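Local coordinates for nickel-dependent hydrogenase large subunit (PDB 3MYR), which carries the nickel-iron active centre of a membrane-bound [NiFe] hydrogenase, which oxidises hydrogen, and probably recycles the hydrogen given off by nitrogenase, at residues S131-A134 with Q135-S138; Y177-P181 with E182-M186; Q255-V258 with P259-A263. All blocks are in the same frame, centred on the assembly; numbering follows the deposited sequence.

How the interactions relate
None of the three contacts nests in or crosses another; each is local, joining residues three to five apart, and they follow in series. Interaction 1, at 131-138, closes the last turn of helix 127-137. Interaction 2, at 177-186, leads a loop into helix 181-201. Interaction 3, at 255-263, spans a proline kink in helix 236-265. In space they gather into one helical cluster, their centres about 11 to 14 Å apart. Met-186 reaches both neighbours, with SD 3.6 Å from CA of Ala-134 and CE 3.6 Å from OD1 of Asp-260. Interactions 1 and 3 are tied by a probable hydrogen bond from Ser-138 OG to Gln-255 O, at 2.6 Å.

Interaction 1: S131-A134 with Q135-S138; sequences SELA and QSIS
Ser-136 turns its hydroxyl back onto the chain, OG lying 2.7 Å from Leu-133 O in a hydrogen bond that marks the C-terminal turn of helix 127-137. The torsion explains it: with OG set between the backbone N and the carbonyl carbon (chi1 71°), the oxygen reaches the carbonyl three residues earlier. Leu-133 O takes a second bond from Ser-136 N at 3.0 Å. The two donors approach differently, since OG lies only modestly tilted from the carbonyl plane, whereas the N stands well above it. Ile-137 N makes weak bonds to both Leu-133 O (i+4) and Ala-134 O (i+3); with the i+3 bond of Ser-136 N, i+3 pairing mixes into the i+4 pattern as the helix ends. One residue earlier, Gln-135 N makes an ordinary i+4 bond to Ser-131 O at 2.9 Å. Ser-138 is the first residue to leave helical torsions, and its OG, besides its tie to interaction 3, is bonded to Trp-140 N.

Along another side of the helix, Gln-135 runs extended beyond CG (chi2 175°) back over the preceding turn. Its CG lies 3.2 Å from Ser-131 O, and its amide end arrives alongside the Ser-131 hydroxyl, OE1 to OG being 3.3 Å. Each of these polar ends has its partner in Ser-143: OE1 meets the hydroxyl of that residue and Ser-131 OG its carbonyl, so one residue beyond the helix fixes both. Apolar groups face the neighbouring helices, Ala-134 meeting Phe-148 and Ile-137 meeting Pro-259. Within the turn itself, Ile-137 lays CG1 3.5 Å from Ala-134 O.

Interaction 2: Y177-P181 with E182-M186; sequences YRLPP and EANLM
Leu-179 and Asn-184 cross at an angle where a loop enters helix 181-201, an N-terminal turn with Pro-180 at the N-cap position and Pro-181 in the first turn. The Asn-184 amide is set over the leucine with its oxygen side toward the hydrocarbon: OD1 lies 3.6 Å from Leu-179 CD1. CG of Asn-184 stands anti to its own carbonyl carbon (chi1 -70°), which brings the amide back over the loop. Asp-118 N supplies the main bond to OD1. Water 2 bridges the amide to the loop, accepting from Asn-184 ND2 at 3.0 Å and donating to Leu-179 O at 2.8 Å.

Ala-183 points its methyl at the entering chain, between the leucine and the proline ring; CB sits 3.9 Å from Leu-179 CB and 3.8 Å from Pro-180 CD. Glu-182 bends at chi2 (67°), so its carboxylate curls back beside the Pro-181 ring while OE1 is bonded to Asp-126 N.

Backbone bonds close the first turn. Pro-180 O accepts from Asn-184 N at 3.1 Å and weakly from Ala-183 N, and Leu-185 N lies 2.9 Å from Pro-181 O.

Interaction 3: Q255-V258 with P259-A263; sequences QVYV and PDTLA
Thr-261 bonds Tyr-257 O twice, through OG1 at 3.0 Å and through its backbone N at the same distance, just beyond a proline kink in helix 236-265. The amide comes in nearly head-on to the carbonyl, while the hydroxyl sits above its plane, 39° out of it. A threonine OG1 anti to its own carbonyl carbon (chi1 -62°) swings back in this way over the preceding turn. There it also comes near the tyrosine ring, 3.4 Å from Tyr-257 CE1, at an oblique slant.

On another side of the helix Val-256 and Asp-260 run side by side, pointing the same way, and Asp-260 N bonds Val-256 O at 3.2 Å. In the carboxylate, OD2 is bonded to the hydroxyl of Tyr-109, while OD1 has water 3 at 2.7 Å, a water that is also near Gln-255 O. That water has more acceptors around it than protons to give, so its share to each is uncertain.

These groups straddle the break at Pro-259. Its ring nitrogen has no hydrogen to offer the previous turn, a wider pi-type turn at 255-257 accompanies the kink, and the ring sits against Val-258, CD to CB being 3.5 Å. The i+4 bonding resumes at once with Asp-260 N and continues through Leu-262 N, 3.1 Å from Val-258 O.

Different residues of the turn meet different helices. The side chain of Tyr-257, about 13 Å from the bound nickel-iron centre (NFV), packs with Thr-261 between helix 86-112, where its ring meets Phe-108, and helix 426-456, while Asp-260 faces His-190 of helix 181-201.

Interaction 1: S131-A134 with Q135-S138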
ATOM      1  N   SER B 131     -30.740  -2.976  12.481  1.00 21.06           N
ATOM      2  CA  SER B 131     -31.137  -1.650  12.043  1.00 23.11           C
ATOM      3  C   SER B 131     -31.238  -0.679  13.231  1.00 24.15           C
ATOM      4  O   SER B 131     -30.699   0.418  13.155  1.00 21.32           O
ATOM      5  CB  SER B 131     -32.481  -1.743  11.318  1.00 24.17           C
ATOM      6  OG  SER B 131     -32.996  -0.464  11.070  1.00 24.22           O
ATOM      7  N   GLU B 132     -31.884  -1.095  14.339  1.00 23.74           N
ATOM      8  CA  GLU B 132     -31.938  -0.228  15.547  1.00 23.57           C
ATOM      9  C   GLU B 132     -30.544   0.149  16.050  1.00 23.85           C
ATOM     10  O   GLU B 132     -30.313   1.300  16.416  1.00 24.21           O
ATOM     11  CB  GLU B 132     -32.781  -0.853  16.697  1.00 23.29           C
ATOM     12  CG  GLU B 132     -34.192  -1.142  16.301  1.00 26.81           C
ATOM     13  CD  GLU B 132     -35.091   0.114  16.205  1.00 35.67           C
ATOM     14  OE1 GLU B 132     -36.313  -0.037  15.957  1.00 36.80           O
ATOM     15  OE2 GLU B 132     -34.587   1.232  16.483  1.00 33.41           O
ATOM     16  N   LEU B 133     -29.620  -0.815  16.086  1.00 21.73           N
ATOM     17  CA  LEU B 133     -28.314  -0.545  16.562  1.00 22.05           C
ATOM     18  C   LEU B 133     -27.621   0.418  15.608  1.00 23.63           C
ATOM     19  O   LEU B 133     -27.037   1.430  16.051  1.00 23.66           O
ATOM     20  CB  LEU B 133     -27.527  -1.833  16.533  1.00 23.15           C
ATOM     21  CG  LEU B 133     -26.275  -2.037  17.377  1.00 30.04           C
ATOM     22  CD1 LEU B 133     -25.131  -2.825  16.750  1.00 21.77           C
ATOM     23  CD2 LEU B 133     -25.885  -0.988  18.641  1.00 30.02           C
ATOM     24  N   ALA B 134     -27.642   0.104  14.307  1.00 21.84           N
ATOM     25  CA  ALA B 134     -26.964   1.017  13.342  1.00 21.97           C
ATOM     26  C   ALA B 134     -27.493   2.407  13.485  1.00 22.51           C
ATOM     27  O   ALA B 134     -26.734   3.378  13.417  1.00 25.01           O
ATOM     28  CB  ALA B 134     -27.194   0.565  11.960  1.00 21.66           C
ATOM     29  N   GLN B 135     -28.806   2.527  13.695  1.00 22.71           N
ATOM     30  CA  GLN B 135     -29.428   3.828  13.736  1.00 23.68           C
ATOM     31  C   GLN B 135     -29.169   4.533  15.075  1.00 25.21           C
ATOM     32  O   GLN B 135     -29.235   5.749  15.128  1.00 23.95           O
ATOM     33  CB  GLN B 135     -30.941   3.690  13.453  1.00 20.99           C
ATOM     34  CG  GLN B 135     -31.151   3.384  11.942  1.00 23.29           C
ATOM     35  CD  GLN B 135     -32.644   3.085  11.549  1.00 22.83           C
ATOM     36  OE1 GLN B 135     -32.946   2.772  10.391  1.00 25.95           O
ATOM     37  NE2 GLN B 135     -33.553   3.227  12.508  1.00 18.68           N
ATOM     38  N   SER B 136     -28.846   3.771  16.145  1.00 24.54           N
ATOM     39  CA  SER B 136     -28.625   4.403  17.455  1.00 25.39           C
ATOM     40  C   SER B 136     -27.215   5.012  17.428  1.00 25.61           C
ATOM     41  O   SER B 136     -26.894   5.868  18.259  1.00 25.65           O
ATOM     42  CB  SER B 136     -28.683   3.379  18.591  1.00 23.91           C
ATOM     43  OG  SER B 136     -27.510   2.566  18.499  1.00 23.73           O
ATOM     44  N   ILE B 137     -26.391   4.597  16.467  1.00 24.17           N
ATOM     45  CA  ILE B 137     -25.057   5.197  16.410  1.00 26.42           C
ATOM     46  C   ILE B 137     -24.764   6.182  15.296  1.00 25.68           C
ATOM     47  O   ILE B 137     -23.768   6.827  15.346  1.00 26.48           O
ATOM     48  CB  ILE B 137     -23.853   4.166  16.516  1.00 26.17           C
ATOM     49  CG1 ILE B 137     -23.721   3.321  15.288  1.00 27.38           C
ATOM     50  CG2 ILE B 137     -23.978   3.269  17.726  1.00 29.98           C
ATOM     51  CD1 ILE B 137     -22.413   2.587  15.250  1.00 33.65           C
ATOM     52  N   SER B 138     -25.594   6.280  14.265  1.00 27.17           N
ATOM     53  CA  SER B 138     -25.175   7.029  13.101  1.00 25.04           C
ATOM     54  C   SER B 138     -26.365   7.437  12.286  1.00 26.06           C
ATOM     55  O   SER B 138     -27.426   6.775  12.278  1.00 26.38           O
ATOM     56  CB  SER B 138     -24.262   6.136  12.244  1.00 25.20           C
ATOM     57  OG  SER B 138     -23.889   6.779  11.074  1.00 25.49           O
TER

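Interaction 2: Y177-P181 with E182-M186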
ATOM      1  N   TYR B 177     -13.945 -13.428  20.318  1.00 24.34           N
ATOM      2  CA  TYR B 177     -15.021 -12.637  19.633  1.00 24.35           C
ATOM      3  C   TYR B 177     -16.146 -12.297  20.597  1.00 23.83           C
ATOM      4  O   TYR B 177     -16.688 -13.191  21.227  1.00 26.34           O
ATOM      5  CB  TYR B 177     -15.595 -13.390  18.424  1.00 22.16           C
ATOM      6  CG  TYR B 177     -14.689 -13.471  17.216  1.00 22.07           C
ATOM      7  CD1 TYR B 177     -14.260 -14.710  16.742  1.00 23.13           C
ATOM      8  CD2 TYR B 177     -14.372 -12.303  16.468  1.00 24.72           C
ATOM      9  CE1 TYR B 177     -13.486 -14.803  15.563  1.00 20.39           C
ATOM     10  CE2 TYR B 177     -13.642 -12.359  15.293  1.00 21.89           C
ATOM     11  CZ  TYR B 177     -13.198 -13.628  14.840  1.00 22.03           C
ATOM     12  OH  TYR B 177     -12.420 -13.664  13.712  1.00 23.11           O
ATOM     13  N   ARG B 178     -16.463 -11.015  20.760  1.00 23.21           N
ATOM     14  CA  ARG B 178     -17.379 -10.640  21.830  1.00 24.29           C
ATOM     15  C   ARG B 178     -18.635  -9.883  21.358  1.00 23.48           C
ATOM     16  O   ARG B 178     -19.569  -9.702  22.150  1.00 23.96           O
ATOM     17  CB  ARG B 178     -16.647  -9.814  22.910  1.00 25.59           C
ATOM     18  CG  ARG B 178     -15.293 -10.402  23.515  1.00 26.48           C
ATOM     19  CD  ARG B 178     -14.940  -9.408  24.623  1.00 33.45           C
ATOM     20  NE  ARG B 178     -13.570  -8.951  24.950  1.00 37.43           N
ATOM     21  CZ  ARG B 178     -12.646  -9.774  25.305  1.00 36.72           C
ATOM     22  NH1 ARG B 178     -11.438  -9.359  25.651  1.00 27.38           N
ATOM     23  NH2 ARG B 178     -12.933 -11.071  25.193  1.00 54.20           N
ATOM     24  N   LEU B 179     -18.629  -9.356  20.126  1.00 21.08           N
ATOM     25  CA  LEU B 179     -19.800  -8.595  19.609  1.00 23.35           C
ATOM     26  C   LEU B 179     -21.078  -9.429  19.547  1.00 22.45           C
ATOM     27  O   LEU B 179     -21.050 -10.589  19.141  1.00 23.84           O
ATOM     28  CB  LEU B 179     -19.518  -7.980  18.206  1.00 20.56           C
ATOM     29  CG  LEU B 179     -18.284  -7.110  18.033  1.00 21.74           C
ATOM     30  CD1 LEU B 179     -18.192  -6.621  16.514  1.00 20.67           C
ATOM     31  CD2 LEU B 179     -18.318  -5.924  18.995  1.00 23.78           C
ATOM     32  N   PRO B 180     -22.213  -8.813  19.824  1.00 23.69           N
ATOM     33  CA  PRO B 180     -23.506  -9.480  19.562  1.00 24.62           C
ATOM     34  C   PRO B 180     -23.722  -9.680  18.031  1.00 25.99           C
ATOM     35  O   PRO B 180     -23.131  -8.964  17.214  1.00 23.42           O
ATOM     36  CB  PRO B 180     -24.560  -8.474  20.110  1.00 24.39           C
ATOM     37  CG  PRO B 180     -23.880  -7.107  19.928  1.00 23.68           C
ATOM     38  CD  PRO B 180     -22.359  -7.383  20.170  1.00 23.73           C
ATOM     39  N   PRO B 181     -24.528 -10.695  17.648  1.00 26.20           N
ATOM     40  CA  PRO B 181     -24.862 -10.941  16.211  1.00 23.73           C
ATOM     41  C   PRO B 181     -25.178  -9.657  15.422  1.00 24.16           C
ATOM     42  O   PRO B 181     -24.635  -9.479  14.322  1.00 22.72           O
ATOM     43  CB  PRO B 181     -26.109 -11.802  16.289  1.00 24.88           C
ATOM     44  CG  PRO B 181     -25.862 -12.702  17.597  1.00 26.68           C
ATOM     45  CD  PRO B 181     -25.206 -11.632  18.578  1.00 26.27           C
ATOM     46  N   GLU B 182     -26.005  -8.764  16.000  1.00 23.22           N
ATOM     47  CA  GLU B 182     -26.367  -7.466  15.379  1.00 23.76           C
ATOM     48  C   GLU B 182     -25.156  -6.605  15.021  1.00 23.51           C
ATOM     49  O   GLU B 182     -25.115  -6.003  13.944  1.00 24.66           O
ATOM     50  CB  GLU B 182     -27.306  -6.662  16.322  1.00 23.75           C
ATOM     51  CG  GLU B 182     -28.705  -7.270  16.409  1.00 31.60           C
ATOM     52  CD  GLU B 182     -28.726  -8.682  17.111  1.00 40.20           C
ATOM     53  OE1 GLU B 182     -29.632  -9.534  16.700  1.00 33.42           O
ATOM     54  OE2 GLU B 182     -27.802  -8.922  18.018  1.00 29.40           O
ATOM     55  N   ALA B 183     -24.182  -6.480  15.935  1.00 22.29           N
ATOM     56  CA  ALA B 183     -23.033  -5.660  15.632  1.00 22.13           C
ATOM     57  C   ALA B 183     -22.210  -6.345  14.530  1.00 22.07           C
ATOM     58  O   ALA B 183     -21.613  -5.677  13.678  1.00 21.81           O
ATOM     59  CB  ALA B 183     -22.158  -5.426  16.920  1.00 20.77           C
ATOM     60  N   ASN B 184     -22.137  -7.680  14.561  1.00 22.39           N
ATOM     61  CA  ASN B 184     -21.369  -8.359  13.504  1.00 20.74           C
ATOM     62  C   ASN B 184     -22.005  -8.105  12.148  1.00 20.95           C
ATOM     63  O   ASN B 184     -21.286  -7.883  11.157  1.00 20.48           O
ATOM     64  CB  ASN B 184     -21.264  -9.863  13.777  1.00 19.97           C
ATOM     65  CG  ASN B 184     -20.335 -10.183  14.990  1.00 23.77           C
ATOM     66  OD1 ASN B 184     -19.214  -9.710  15.033  1.00 22.80           O
ATOM     67  ND2 ASN B 184     -20.781 -11.040  15.904  1.00 26.30           N
ATOM     68  N   LEU B 185     -23.348  -8.198  12.066  1.00 20.58           N
ATOM     69  CA  LEU B 185     -24.024  -8.030  10.764  1.00 19.33           C
ATOM     70  C   LEU B 185     -23.837  -6.593  10.269  1.00 19.61           C
ATOM     71  O   LEU B 185     -23.524  -6.384   9.113  1.00 21.07           O
ATOM     72  CB  LEU B 185     -25.544  -8.426  10.846  1.00 20.76           C
ATOM     73  CG  LEU B 185     -26.347  -8.278   9.527  1.00 19.99           C
ATOM     74  CD1 LEU B 185     -25.663  -9.040   8.315  1.00 17.61           C
ATOM     75  CD2 LEU B 185     -27.833  -8.703   9.729  1.00 18.36           C
ATOM     76  N   MET B 186     -23.861  -5.618  11.186  1.00 20.88           N
ATOM     77  CA  MET B 186     -23.700  -4.249  10.834  1.00 20.71           C
ATOM     78  C   MET B 186     -22.296  -4.023  10.214  1.00 22.60           C
ATOM     79  O   MET B 186     -22.146  -3.356   9.190  1.00 23.78           O
ATOM     80  CB  MET B 186     -23.860  -3.371  12.070  1.00 19.05           C
ATOM     81  CG  MET B 186     -23.662  -1.876  11.769  1.00 25.01           C
ATOM     82  SD  MET B 186     -23.859  -0.837  13.298  1.00 28.65           S
ATOM     83  CE  MET B 186     -22.211  -1.044  13.976  1.00 29.57           C
TER
HETATM   84  O   HOH W   1     -17.160 -10.396  17.733  1.00 13.86           O
HETATM   85  O   HOH W   2     -19.106 -12.251  18.048  1.00 15.78           O

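Interaction 3: Q255-V258 with P259-A263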
ATOM      1  N   GLN B 255     -19.738   9.122   9.298  1.00 22.84           N
ATOM      2  CA  GLN B 255     -20.957   8.396   9.546  1.00 21.94           C
ATOM      3  C   GLN B 255     -20.734   6.896   9.563  1.00 23.69           C
ATOM      4  O   GLN B 255     -21.621   6.181  10.003  1.00 21.45           O
ATOM      5  CB  GLN B 255     -21.997   8.690   8.416  1.00 22.61           C
ATOM      6  CG  GLN B 255     -22.503  10.165   8.490  1.00 21.58           C
ATOM      7  CD  GLN B 255     -23.728  10.436   7.614  1.00 28.79           C
ATOM      8  OE1 GLN B 255     -24.081   9.668   6.734  1.00 27.15           O
ATOM      9  NE2 GLN B 255     -24.360  11.544   7.853  1.00 30.23           N
ATOM     10  N   VAL B 256     -19.680   6.385   8.932  1.00 19.82           N
ATOM     11  CA  VAL B 256     -19.540   4.927   8.938  1.00 20.52           C
ATOM     12  C   VAL B 256     -18.280   4.509   9.764  1.00 21.43           C
ATOM     13  O   VAL B 256     -18.393   3.825  10.769  1.00 20.83           O
ATOM     14  CB  VAL B 256     -19.470   4.333   7.494  1.00 20.14           C
ATOM     15  CG1 VAL B 256     -19.375   2.817   7.496  1.00 19.75           C
ATOM     16  CG2 VAL B 256     -20.689   4.821   6.617  1.00 17.97           C
ATOM     17  N   TYR B 257     -17.098   4.913   9.318  1.00 19.88           N
ATOM     18  CA  TYR B 257     -15.845   4.442   9.895  1.00 20.67           C
ATOM     19  C   TYR B 257     -15.695   4.870  11.402  1.00 22.94           C
ATOM     20  O   TYR B 257     -15.461   4.050  12.260  1.00 22.86           O
ATOM     21  CB  TYR B 257     -14.717   5.041   9.061  1.00 17.46           C
ATOM     22  CG  TYR B 257     -13.295   4.760   9.552  1.00 20.21           C
ATOM     23  CD1 TYR B 257     -12.995   3.623  10.321  1.00 20.30           C
ATOM     24  CD2 TYR B 257     -12.233   5.606   9.191  1.00 18.52           C
ATOM     25  CE1 TYR B 257     -11.685   3.373  10.747  1.00 17.88           C
ATOM     26  CE2 TYR B 257     -10.922   5.351   9.572  1.00 17.59           C
ATOM     27  CZ  TYR B 257     -10.658   4.235  10.357  1.00 20.93           C
ATOM     28  OH  TYR B 257      -9.345   4.001  10.758  1.00 20.17           O
ATOM     29  N   VAL B 258     -15.763   6.168  11.707  1.00 22.94           N
ATOM     30  CA  VAL B 258     -15.497   6.551  13.068  1.00 23.94           C
ATOM     31  C   VAL B 258     -16.552   5.969  14.055  1.00 24.24           C
ATOM     32  O   VAL B 258     -16.172   5.505  15.119  1.00 24.78           O
ATOM     33  CB  VAL B 258     -15.393   8.093  13.214  1.00 25.12           C
ATOM     34  CG1 VAL B 258     -15.263   8.502  14.682  1.00 26.80           C
ATOM     35  CG2 VAL B 258     -14.265   8.628  12.363  1.00 22.95           C
ATOM     36  N   PRO B 259     -17.876   6.081  13.761  1.00 23.22           N
ATOM     37  CA  PRO B 259     -18.805   5.536  14.768  1.00 23.90           C
ATOM     38  C   PRO B 259     -18.676   3.987  14.952  1.00 24.11           C
ATOM     39  O   PRO B 259     -18.823   3.488  16.088  1.00 22.44           O
ATOM     40  CB  PRO B 259     -20.202   5.909  14.209  1.00 24.77           C
ATOM     41  CG  PRO B 259     -19.925   7.142  13.327  1.00 23.06           C
ATOM     42  CD  PRO B 259     -18.602   6.764  12.659  1.00 21.63           C
ATOM     43  N   ASP B 260     -18.335   3.261  13.875  1.00 22.75           N
ATOM     44  CA  ASP B 260     -18.132   1.789  13.973  1.00 23.10           C
ATOM     45  C   ASP B 260     -16.928   1.505  14.825  1.00 22.87           C
ATOM     46  O   ASP B 260     -16.993   0.653  15.672  1.00 22.17           O
ATOM     47  CB  ASP B 260     -17.834   1.131  12.618  1.00 22.53           C
ATOM     48  CG  ASP B 260     -19.086   0.941  11.756  1.00 27.32           C
ATOM     49  OD1 ASP B 260     -20.218   1.291  12.188  1.00 29.28           O
ATOM     50  OD2 ASP B 260     -18.937   0.425  10.632  1.00 27.00           O
ATOM     51  N   THR B 261     -15.855   2.265  14.648  1.00 22.14           N
ATOM     52  CA  THR B 261     -14.645   2.035  15.475  1.00 24.24           C
ATOM     53  C   THR B 261     -14.983   2.225  16.976  1.00 25.09           C
ATOM     54  O   THR B 261     -14.568   1.422  17.826  1.00 22.72           O
ATOM     55  CB  THR B 261     -13.520   3.039  15.061  1.00 24.78           C
ATOM     56  OG1 THR B 261     -13.178   2.785  13.693  1.00 24.62           O
ATOM     57  CG2 THR B 261     -12.288   2.801  15.860  1.00 27.69           C
ATOM     58  N   LEU B 262     -15.720   3.297  17.283  1.00 25.02           N
ATOM     59  CA  LEU B 262     -16.075   3.575  18.672  1.00 28.31           C
ATOM     60  C   LEU B 262     -17.032   2.535  19.260  1.00 26.47           C
ATOM     61  O   LEU B 262     -16.776   2.075  20.368  1.00 28.53           O
ATOM     62  CB  LEU B 262     -16.625   5.009  18.895  1.00 27.26           C
ATOM     63  CG  LEU B 262     -15.718   6.170  18.420  1.00 35.36           C
ATOM     64  CD1 LEU B 262     -16.396   7.572  18.642  1.00 40.37           C
ATOM     65  CD2 LEU B 262     -14.351   6.151  19.038  1.00 39.31           C
ATOM     66  N   ALA B 263     -18.096   2.160  18.535  1.00 26.61           N
ATOM     67  CA  ALA B 263     -19.052   1.155  19.010  1.00 26.26           C
ATOM     68  C   ALA B 263     -18.322  -0.191  19.249  1.00 26.64           C
ATOM     69  O   ALA B 263     -18.548  -0.825  20.272  1.00 26.16           O
ATOM     70  CB  ALA B 263     -20.196   0.941  18.020  1.00 24.32           C
TER
HETATM   71  O   HOH W   3     -21.613   3.527  11.823  1.00 23.75           O